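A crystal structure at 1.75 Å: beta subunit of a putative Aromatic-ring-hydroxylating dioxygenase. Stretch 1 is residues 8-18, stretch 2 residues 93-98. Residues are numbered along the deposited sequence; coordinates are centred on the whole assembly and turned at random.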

# COMPACT_ATOMS: atom_id res chain seq x y z
N VAL A 8 11.07 22.31 -1.23
CA VAL A 8 12.19 21.39 -1.01
C VAL A 8 11.72 20.12 -0.31
O VAL A 8 12.25 19.03 -0.55
CB VAL A 8 13.30 22.06 -0.16
CG1 VAL A 8 14.26 21.00 0.39
CG2 VAL A 8 14.04 23.13 -0.99
N ALA A 9 10.73 20.27 0.57
CA ALA A 9 10.14 19.14 1.29
C ALA A 9 9.40 18.23 0.33
O ALA A 9 9.51 16.99 0.43
CB ALA A 9 9.17 19.65 2.37
N GLN A 10 8.57 18.84 -0.52
CA GLN A 10 7.82 18.12 -1.55
C GLN A 10 8.77 17.39 -2.48
O GLN A 10 8.47 16.26 -2.92
CB GLN A 10 6.95 19.10 -2.37
CG GLN A 10 6.24 18.46 -3.59
N VAL A 11 9.90 18.03 -2.81
CA VAL A 11 10.87 17.42 -3.71
C VAL A 11 11.50 16.18 -3.08
O VAL A 11 11.47 15.11 -3.69
CB VAL A 11 11.95 18.44 -4.18
CG1 VAL A 11 13.05 17.74 -4.98
CG2 VAL A 11 11.29 19.55 -5.02
N ALA A 12 11.96 16.27 -1.83
CA ALA A 12 12.53 15.10 -1.14
C ALA A 12 11.46 13.99 -0.95
O ALA A 12 11.75 12.81 -1.14
CB ALA A 12 13.11 15.49 0.19
N GLN A 13 10.24 14.39 -0.55
CA GLN A 13 9.14 13.41 -0.37
C GLN A 13 8.91 12.61 -1.66
O GLN A 13 8.86 11.37 -1.65
CB GLN A 13 7.85 14.13 0.03
CG GLN A 13 6.67 13.18 0.28
CD GLN A 13 6.80 12.44 1.57
OE1 GLN A 13 6.95 13.04 2.61
NE2 GLN A 13 6.73 11.09 1.50
N SER A 14 8.75 13.32 -2.77
CA SER A 14 8.50 12.66 -4.05
C SER A 14 9.66 11.78 -4.47
O SER A 14 9.45 10.70 -5.02
CB SER A 14 8.22 13.70 -5.15
OG SER A 14 7.03 14.39 -4.90
N ALA A 15 10.89 12.29 -4.30
CA ALA A 15 12.11 11.52 -4.65
C ALA A 15 12.16 10.17 -3.90
O ALA A 15 12.44 9.12 -4.49
CB ALA A 15 13.40 12.39 -4.35
N ILE A 16 11.86 10.21 -2.61
CA ILE A 16 11.93 9.02 -1.78
C ILE A 16 10.78 8.06 -2.11
O ILE A 16 10.99 6.84 -2.22
CB ILE A 16 11.98 9.39 -0.26
CG1 ILE A 16 13.37 10.00 0.06
CG2 ILE A 16 11.68 8.19 0.61
CD1 ILE A 16 13.44 10.70 1.38
N ASP A 17 9.57 8.60 -2.26
CA ASP A 17 8.46 7.74 -2.63
C ASP A 17 8.66 7.09 -4.03
O ASP A 17 8.40 5.90 -4.20
CB ASP A 17 7.13 8.49 -2.55
CG ASP A 17 6.68 8.77 -1.11
OD1 ASP A 17 6.99 7.97 -0.19
OD2 ASP A 17 5.93 9.78 -0.92
N ASP A 18 9.21 7.83 -4.99
CA ASP A 18 9.54 7.28 -6.32
C ASP A 18 10.61 6.18 -6.19
O ASP A 18 10.46 5.08 -6.75
CB ASP A 18 10.09 8.38 -7.24
CG ASP A 18 9.02 9.29 -7.80
OD1 ASP A 18 7.82 9.00 -7.70
OD2 ASP A 18 9.42 10.28 -8.45
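Stretch 2 (93-98) GRAVIT

Stretch 1 is helical throughout, with phi/psi values near -63/-44 and an unbroken i to i+4 ladder running from Ala12 N to Val8 O (3.1 Å) through to Asp18 N to Ser14 O (2.9 Å). Stretch 2 is extended from Gly93 (-69/166) through Arg94 (-62/141) and Ala95 (-78/141) to Val96 (-103/113) and Ile97 (-74/125), the last two in a strand, and at Thr98 psi falls to -8°. The two segments belong to one chain, and touching residues are at least 77 positions apart in sequence. Strand 96-98 crosses the helix at 119° between N-to-C directions, oblique but nearer antiparallel than parallel, and the axes approach to 9.5 Å. The register follows this sense: Asp17 CA lies 6.2 Å from Ala95 CA, and one helical turn earlier Gln13 CA lies 7.3 Å from Ile97 CA. Together the stretches bury 347 Å².

The contact is made by one side of the helix, where Gln13, Ile16 and Asp17 direct their CA-to-CB bonds toward stretch 2; from the other side Ala95 and Ile97 point toward the helix, while Val96 between them points away, as expected of an extended chain. Ala95 is held at both of its backbone polar groups by helix side chains. Ala95 N donates to Asp17 OD1 (2.9 Å, 168° at the hydrogen), and Ala95 O accepts from Gln13 NE2 (2.9 Å, 171°). The same Gln13 NE2 also donates to Asp17 OD2 (2.9 Å, 166°), so the amide spends its two hydrogens on one backbone and one carboxylate acceptor, tying the two helix side chains to each other as well as to Ala95. Gln13 reaches this position with chi1 t and chi2 p.

Two waters extend the polar network. Water 1 donates to Gln13 OE1 (2.8 Å) and accepts from Ile97 N (2.9 Å), linking the Gln13 amide oxygen to the strand backbone; water 2 donates to both Asp17 OD1 (2.8 Å) and Gly93 O (2.7 Å).

Arg94 sets off sideways, but its fully extended side chain (chi1 to chi3 all t) brings its end nearer the helix. Asp17 OD2 and Gln13 CG lie over one face of the guanidinium, with Gln13 CG 3.7 Å from Arg94 NH2. The salt bridge from Asp17 OD2 to Arg94 NH1 is long, 3.7 Å, and the oxygen stands well out of the guanidinium plane, so the attraction is one of charge without a directed N-H; Arg94 NE and NH2 are hydrogen-bonded elsewhere in the structure.

Apolar packing completes the contact. The methyl of Ala95 meets Ile16, with Ala95 CB 3.6 Å from Ile16 CG2. Ile97, chi1 m and chi2 t, extends its CD1 to 4.2 Å from Ala12 CB, while its CG1 lies 4.3 Å from Ile16 CD1. Ile97 CD1 also lies against the helix backbone, 3.8 Å from Gln13 N.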

# COMPACT_ATOMS: atom_id res chain seq x y z
N GLY A 93 4.41 1.43 1.85
CA GLY A 93 3.69 2.62 2.25
C GLY A 93 4.41 3.90 1.89
O GLY A 93 5.62 3.91 1.59
N ARG A 94 3.68 5.02 1.96
CA ARG A 94 4.27 6.34 1.79
C ARG A 94 5.31 6.58 2.89
O ARG A 94 5.10 6.22 4.04
CB ARG A 94 3.18 7.40 1.80
CG ARG A 94 3.66 8.83 1.61
CD ARG A 94 2.46 9.75 1.59
NE ARG A 94 2.80 11.16 1.43
CZ ARG A 94 2.74 11.82 0.29
NH1 ARG A 94 2.51 11.17 -0.84
NH2 ARG A 94 2.99 13.12 0.26
N ALA A 95 6.41 7.22 2.53
CA ALA A 95 7.52 7.46 3.47
C ALA A 95 7.22 8.62 4.41
O ALA A 95 6.68 9.66 3.99
CB ALA A 95 8.84 7.74 2.70
N VAL A 96 7.63 8.45 5.67
CA VAL A 96 7.67 9.54 6.65
C VAL A 96 9.09 10.02 6.83
O VAL A 96 9.99 9.25 7.25
CB VAL A 96 7.09 9.09 8.03
CG1 VAL A 96 7.12 10.24 9.03
CG2 VAL A 96 5.65 8.53 7.87
N ILE A 97 9.34 11.24 6.40
CA ILE A 97 10.66 11.85 6.56
C ILE A 97 10.85 12.24 8.03
O ILE A 97 10.04 12.99 8.60
CB ILE A 97 10.83 13.06 5.64
CG1 ILE A 97 10.84 12.59 4.17
CG2 ILE A 97 12.13 13.85 5.98
CD1 ILE A 97 10.75 13.74 3.18
N THR A 98 11.93 11.73 8.62
CA THR A 98 12.19 11.88 10.04
C THR A 98 13.34 12.82 10.38
O THR A 98 13.55 13.13 11.54
CB THR A 98 12.49 10.51 10.69
OG1 THR A 98 13.64 9.91 10.06
CG2 THR A 98 11.28 9.58 10.57
O HOH W 1 7.22 13.00 5.40
O HOH W 2 7.37 5.17 -0.10